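Gliding motility protein MglB (Myxococcus xanthus, PDB 6IZW) probably acts as a molecular adaptor and guanine-nucleotide exchange factor in gliding motility. Local coordinates at residues G38-S43 and I50-L55; P79-E84 and L90-V95. The protein carries 1 engineered substitution. All blocks are in the same frame, centred on the assembly; numbering follows the deposited sequence.

Interactions 1 and 2 lie at the two outer strands of one five-stranded antiparallel sheet, 40-45 and 80-83, their centres about 16 Å apart and not in contact. Helix 52-72 connects them: it begins in interaction 1, and Asn62, Val63 and Met66 farther along it back the side chains of Gln81 and Met92 in interaction 2. Interaction 1 is a small surface contact of 140 Å², one leucine against a helix start with a water as the polar link. Interaction 2 is partly buried, covers 511 Å² and is stitched by backbone hydrogen bonds. Both also reach the second subunit of MglB.

Interaction 1: G38-S43 and I50-L55; sequences GQLISS and IDTTSL
Leu40 on the outer strand 40-45 packs against Thr52 in the first turn of helix 52-72, a small surface contact between a sheet edge and the start of the helix that follows it. The touch is made by one methyl branch: Leu40 CD2 lies 3.5 Å from Thr52 OG1 and 4.0 Å from Thr52 CB. With CG anti to the backbone N (chi1 172°), Leu40 reaches across to the helix, and the two side chains cross obliquely. A branched aliphatic residue suits this place because it also rests on Phe32 of the neighbouring strand 28-35, while the short threonine admits the methyl close to the helix backbone.

No direct hydrogen bond joins 38-43 to 50-55, but a water does. It donates to Gly38 O at 2.8 Å and to Thr53 O at 2.7 Å, so both of its hydrogens are used in tying the turn to the helix. Gly38 has a positive phi of 112°, where a side chain would be jammed against the preceding carbonyl. Beside it, Gln39 NE2 bonds to Leu40 O at 2.8 Å, and farther along the strand the bulge at Ile41 and Ser42, both set opposite Leu33 of strand 28-35, is of the classic type.

The helix start is fixed by Asp51 at the N-cap. Ser54 N, well above the carboxylate plane, gives OD1 a nearly straight bond (3.1 Å, 171°), and Thr53 N adds a weak one. The connection from strand 40-45 into helix 52-72, beside an antiparallel sheet of order 2-1-5-4-3, is that of the Roadblock/LC7 domain.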
loop_
_atom_site.group_PDB
_atom_site.type_symbol
_atom_site.label_atom_id
_atom_site.label_comp_id
_atom_site.label_asym_id
_atom_site.label_seq_id
_atom_site.Cartn_x
_atom_site.Cartn_y
_atom_site.Cartn_z
ATOM N N GLY B 38 1.904 -6.125 4.529
ATOM C CA GLY B 38 0.735 -5.529 5.145
ATOM C C GLY B 38 0.224 -6.259 6.370
ATOM O O GLY B 38 -0.637 -5.716 7.075
ATOM N N GLN B 39 0.704 -7.471 6.641
ATOM C CA GLN B 39 0.146 -8.295 7.710
ATOM C C GLN B 39 0.593 -7.805 9.094
ATOM O O GLN B 39 1.790 -7.784 9.402
ATOM C CB GLN B 39 0.560 -9.752 7.508
ATOM C CG GLN B 39 0.207 -10.656 8.689
ATOM C CD GLN B 39 -1.291 -10.745 8.909
ATOM O OE1 GLN B 39 -2.046 -10.951 7.965
ATOM N NE2 GLN B 39 -1.732 -10.545 10.148
ATOM N N LEU B 40 -0.374 -7.434 9.930
ATOM C CA LEU B 40 -0.105 -7.031 11.305
ATOM C C LEU B 40 0.330 -8.238 12.133
ATOM O O LEU B 40 -0.381 -9.247 12.190
ATOM C CB LEU B 40 -1.352 -6.394 11.915
ATOM C CG LEU B 40 -1.308 -6.083 13.413
ATOM C CD1 LEU B 40 -0.186 -5.104 13.707
ATOM C CD2 LEU B 40 -2.638 -5.515 13.903
ATOM N N ILE B 41 1.493 -8.144 12.772
ATOM C CA ILE B 41 2.028 -9.246 13.563
ATOM C C ILE B 41 1.798 -9.037 15.055
ATOM O O ILE B 41 1.403 -9.969 15.756
ATOM C CB ILE B 41 3.522 -9.469 13.251
ATOM C CG1 ILE B 41 3.705 -9.748 11.766
ATOM C CG2 ILE B 41 4.052 -10.636 14.050
ATOM C CD1 ILE B 41 5.118 -9.514 11.267
ATOM N N SER B 42 2.018 -7.827 15.568
ATOM C CA SER B 42 1.752 -7.554 16.980
ATOM C C SER B 42 1.547 -6.061 17.195
ATOM O O SER B 42 2.080 -5.233 16.454
ATOM C CB SER B 42 2.890 -8.043 17.877
ATOM O OG SER B 42 3.451 -9.243 17.371
ATOM N N SER B 43 0.782 -5.732 18.231
ATOM C CA SER B 43 0.592 -4.354 18.652
ATOM C C SER B 43 0.832 -4.251 20.158
ATOM O O SER B 43 1.102 -5.249 20.840
ATOM C CB SER B 43 -0.803 -3.850 18.270
ATOM O OG SER B 43 -1.710 -3.993 19.342
ATOM N N ILE B 50 -8.625 2.731 18.294
ATOM C CA ILE B 50 -7.716 2.969 17.182
ATOM C C ILE B 50 -7.645 1.691 16.359
ATOM O O ILE B 50 -7.674 0.581 16.904
ATOM C CB ILE B 50 -6.324 3.434 17.665
ATOM C CG1 ILE B 50 -5.755 4.475 16.709
ATOM C CG2 ILE B 50 -5.351 2.273 17.807
ATOM C CD1 ILE B 50 -4.419 5.012 17.148
ATOM N N ASP B 51 -7.586 1.851 15.043
ATOM C CA ASP B 51 -7.705 0.734 14.112
ATOM C C ASP B 51 -6.306 0.300 13.683
ATOM O O ASP B 51 -5.758 0.784 12.691
ATOM C CB ASP B 51 -8.569 1.126 12.920
ATOM C CG ASP B 51 -9.022 -0.074 12.114
ATOM O OD1 ASP B 51 -8.276 -1.084 12.079
ATOM O OD2 ASP B 51 -10.124 -0.009 11.526
ATOM N N THR B 52 -5.745 -0.653 14.422
ATOM C CA THR B 52 -4.409 -1.138 14.128
ATOM C C THR B 52 -4.345 -1.968 12.845
ATOM O O THR B 52 -3.252 -2.151 12.294
ATOM C CB THR B 52 -3.899 -1.951 15.321
ATOM O OG1 THR B 52 -4.684 -3.147 15.461
ATOM C CG2 THR B 52 -4.026 -1.129 16.598
ATOM N N THR B 53 -5.473 -2.490 12.358
ATOM C CA THR B 53 -5.434 -3.206 11.086
ATOM C C THR B 53 -5.262 -2.233 9.921
ATOM O O THR B 53 -4.449 -2.474 9.021
ATOM C CB THR B 53 -6.692 -4.057 10.910
ATOM O OG1 THR B 53 -6.599 -5.207 11.758
ATOM C CG2 THR B 53 -6.814 -4.534 9.480
ATOM N N SER B 54 -5.998 -1.115 9.944
ATOM C CA SER B 54 -5.788 -0.052 8.966
ATOM C C SER B 54 -4.388 0.544 9.079
ATOM O O SER B 54 -3.737 0.810 8.063
ATOM C CB SER B 54 -6.833 1.045 9.155
ATOM O OG SER B 54 -8.136 0.600 8.844
ATOM N N LEU B 55 -3.920 0.777 10.310
ATOM C CA LEU B 55 -2.590 1.343 10.521
ATOM C C LEU B 55 -1.517 0.473 9.882
ATOM O O LEU B 55 -0.649 0.968 9.154
ATOM C CB LEU B 55 -2.333 1.498 12.018
ATOM C CG LEU B 55 -1.769 2.790 12.601
ATOM C CD1 LEU B 55 -2.411 4.042 12.002
ATOM C CD2 LEU B 55 -2.001 2.744 14.103
HETATM O O HOH W 1 -3.128 -4.601 7.891
#

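Interaction 2: P79-E84 and L90-V95; sequences PNQFHE and LYMTIV
Backbone bonds in two hydrogen-bonded pairs, Gln81 with Met92 and His83 with Leu90, hold strands 80-83 and 88-94 together. Met92 N gives Gln81 O a nearly straight bond of 3.1 Å lying in the carbonyl plane, and Gln81 N returns one to Met92 O at 3.0 Å. His83 and Leu90 exchange bonds of 2.9 Å each way, His83 N to Leu90 O and Leu90 N to His83 O. At the strand's entry, Pro79 O is gripped by two donors from opposite faces of its carbonyl plane: Ile94 N, at 3.0 Å, and the longer Thr93 OG1, anti to its own backbone N (chi1 166°). Beta-branched Thr93 suits a strand, and its hydroxyl supplies that second donor.

Side chains then pack on both faces of the hairpin. On the face of Asn80, Phe82, Tyr91 and Thr93, the tyrosine ring lies diagonally across to the partner strand; its OH comes 3.2 Å from Asn80 CG, with amide and ring planes 39° apart. Phe82 CD1 meets Tyr91 CB (4.2 Å) at the phenyl edge, and Ile118 of helix 111-130 packs on Tyr91 and Thr93. On the other face Met92, a flexible selenomethionine, bends at chi3 (-68°) to fold its CE methyl against the Gln81 amide, 3.2 Å from OE1. Gln81 OE1 also accepts weak bonds from His83 NE2, in the imidazole plane, and from Asn62.

Backbone bonds thus align the outer strand. Its buried polar side chains, weakly bonded together, face the dimer partner: Gln81 packs on His83 of the second subunit, and His83 on its Gln81.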
loop_
_atom_site.group_PDB
_atom_site.type_symbol
_atom_site.label_atom_id
_atom_site.label_comp_id
_atom_site.label_asym_id
_atom_site.label_seq_id
_atom_site.Cartn_x
_atom_site.Cartn_y
_atom_site.Cartn_z
ATOM N N PRO B 79 16.512 3.030 6.303
ATOM C CA PRO B 79 16.330 2.152 7.470
ATOM C C PRO B 79 15.215 2.586 8.390
ATOM O O PRO B 79 14.678 1.748 9.120
ATOM C CB PRO B 79 17.689 2.227 8.178
ATOM C CG PRO B 79 18.245 3.545 7.768
ATOM C CD PRO B 79 17.815 3.714 6.332
ATOM N N ASN B 80 14.844 3.861 8.392
ATOM C CA ASN B 80 13.732 4.295 9.223
ATOM C C ASN B 80 13.129 5.555 8.615
ATOM O O ASN B 80 13.567 6.041 7.570
ATOM C CB ASN B 80 14.165 4.485 10.688
ATOM C CG ASN B 80 15.522 5.142 10.835
ATOM O OD1 ASN B 80 15.623 6.365 10.893
ATOM N ND2 ASN B 80 16.573 4.328 10.934
ATOM N N GLN B 81 12.071 6.042 9.253
ATOM C CA GLN B 81 11.357 7.229 8.811
ATOM C C GLN B 81 10.864 7.935 10.060
ATOM O O GLN B 81 10.515 7.290 11.055
ATOM C CB GLN B 81 10.161 6.903 7.903
ATOM C CG GLN B 81 10.416 5.842 6.832
ATOM C CD GLN B 81 9.359 5.829 5.737
ATOM O OE1 GLN B 81 8.398 6.606 5.773
ATOM N NE2 GLN B 81 9.482 4.879 4.809
ATOM N N PHE B 82 10.856 9.259 10.014
ATOM C CA PHE B 82 10.362 10.043 11.129
ATOM C C PHE B 82 9.328 11.028 10.614
ATOM O O PHE B 82 9.434 11.538 9.493
ATOM C CB PHE B 82 11.492 10.782 11.858
ATOM C CG PHE B 82 10.999 11.758 12.881
ATOM C CD1 PHE B 82 10.357 11.307 14.028
ATOM C CD2 PHE B 82 11.146 13.126 12.692
ATOM C CE1 PHE B 82 9.884 12.198 14.972
ATOM C CE2 PHE B 82 10.675 14.023 13.634
ATOM C CZ PHE B 82 10.046 13.560 14.774
ATOM N N HIS B 83 8.320 11.279 11.447
ATOM C CA HIS B 83 7.207 12.144 11.075
ATOM C C HIS B 83 6.743 12.845 12.350
ATOM O O HIS B 83 6.014 12.258 13.157
ATOM C CB HIS B 83 6.089 11.338 10.421
ATOM C CG HIS B 83 6.533 10.549 9.224
ATOM N ND1 HIS B 83 6.667 11.108 7.971
ATOM C CD2 HIS B 83 6.899 9.251 9.096
ATOM C CE1 HIS B 83 7.084 10.186 7.120
ATOM N NE2 HIS B 83 7.232 9.049 7.778
ATOM N N GLU B 84 7.189 14.084 12.534
ATOM C CA GLU B 84 6.800 14.860 13.702
ATOM C C GLU B 84 5.377 15.376 13.548
ATOM O O GLU B 84 4.951 15.767 12.455
ATOM C CB GLU B 84 7.755 16.035 13.922
ATOM N N LEU B 90 5.286 10.216 15.084
ATOM C CA LEU B 90 5.386 8.831 14.656
ATOM C C LEU B 90 6.775 8.549 14.105
ATOM O O LEU B 90 7.289 9.311 13.285
ATOM C CB LEU B 90 4.305 8.528 13.609
ATOM C CG LEU B 90 4.572 7.438 12.578
ATOM C CD1 LEU B 90 4.468 6.051 13.190
ATOM C CD2 LEU B 90 3.623 7.600 11.393
ATOM N N TYR B 91 7.375 7.454 14.556
ATOM C CA TYR B 91 8.647 6.977 14.034
ATOM C C TYR B 91 8.527 5.482 13.782
ATOM O O TYR B 91 7.862 4.774 14.546
ATOM C CB TYR B 91 9.810 7.288 15.012
ATOM C CG TYR B 91 11.116 6.580 14.711
ATOM C CD1 TYR B 91 12.114 7.208 13.969
ATOM C CD2 TYR B 91 11.367 5.302 15.187
ATOM C CE1 TYR B 91 13.320 6.568 13.688
ATOM C CE2 TYR B 91 12.569 4.652 14.914
ATOM C CZ TYR B 91 13.544 5.292 14.164
ATOM O OH TYR B 91 14.743 4.662 13.885
HETATM N N MSE B 92 9.146 5.016 12.695
HETATM C CA MSE B 92 9.130 3.604 12.292
HETATM C C MSE B 92 10.511 3.164 11.820
HETATM O O MSE B 92 11.259 3.981 11.299
HETATM C CB MSE B 92 8.135 3.375 11.154
HETATM C CG MSE B 92 7.095 4.464 11.008
HETATM SE SE MSE B 92 6.022 4.295 9.376
HETATM C CE MSE B 92 7.326 4.677 8.034
ATOM N N THR B 93 10.845 1.881 11.953
ATOM C CA THR B 93 12.125 1.389 11.457
ATOM C C THR B 93 11.985 -0.046 10.958
ATOM O O THR B 93 11.230 -0.846 11.527
ATOM C CB THR B 93 13.223 1.463 12.533
ATOM O OG1 THR B 93 14.354 0.674 12.130
ATOM C CG2 THR B 93 12.709 0.960 13.874
ATOM N N ILE B 94 12.726 -0.356 9.898
ATOM C CA ILE B 94 12.745 -1.696 9.324
ATOM C C ILE B 94 13.580 -2.605 10.222
ATOM O O ILE B 94 14.741 -2.307 10.520
ATOM C CB ILE B 94 13.288 -1.675 7.885
ATOM C CG1 ILE B 94 12.245 -1.084 6.929
ATOM C CG2 ILE B 94 13.629 -3.076 7.417
ATOM C CD1 ILE B 94 12.329 0.416 6.756
ATOM N N VAL B 95 12.977 -3.711 10.667
ATOM C CA VAL B 95 13.618 -4.688 11.541
ATOM C C VAL B 95 13.781 -5.985 10.764
ATOM O O VAL B 95 12.868 -6.817 10.724
ATOM C CB VAL B 95 12.801 -4.916 12.830
ATOM C CG1 VAL B 95 13.492 -5.921 13.734
ATOM C CG2 VAL B 95 12.554 -3.605 13.561
#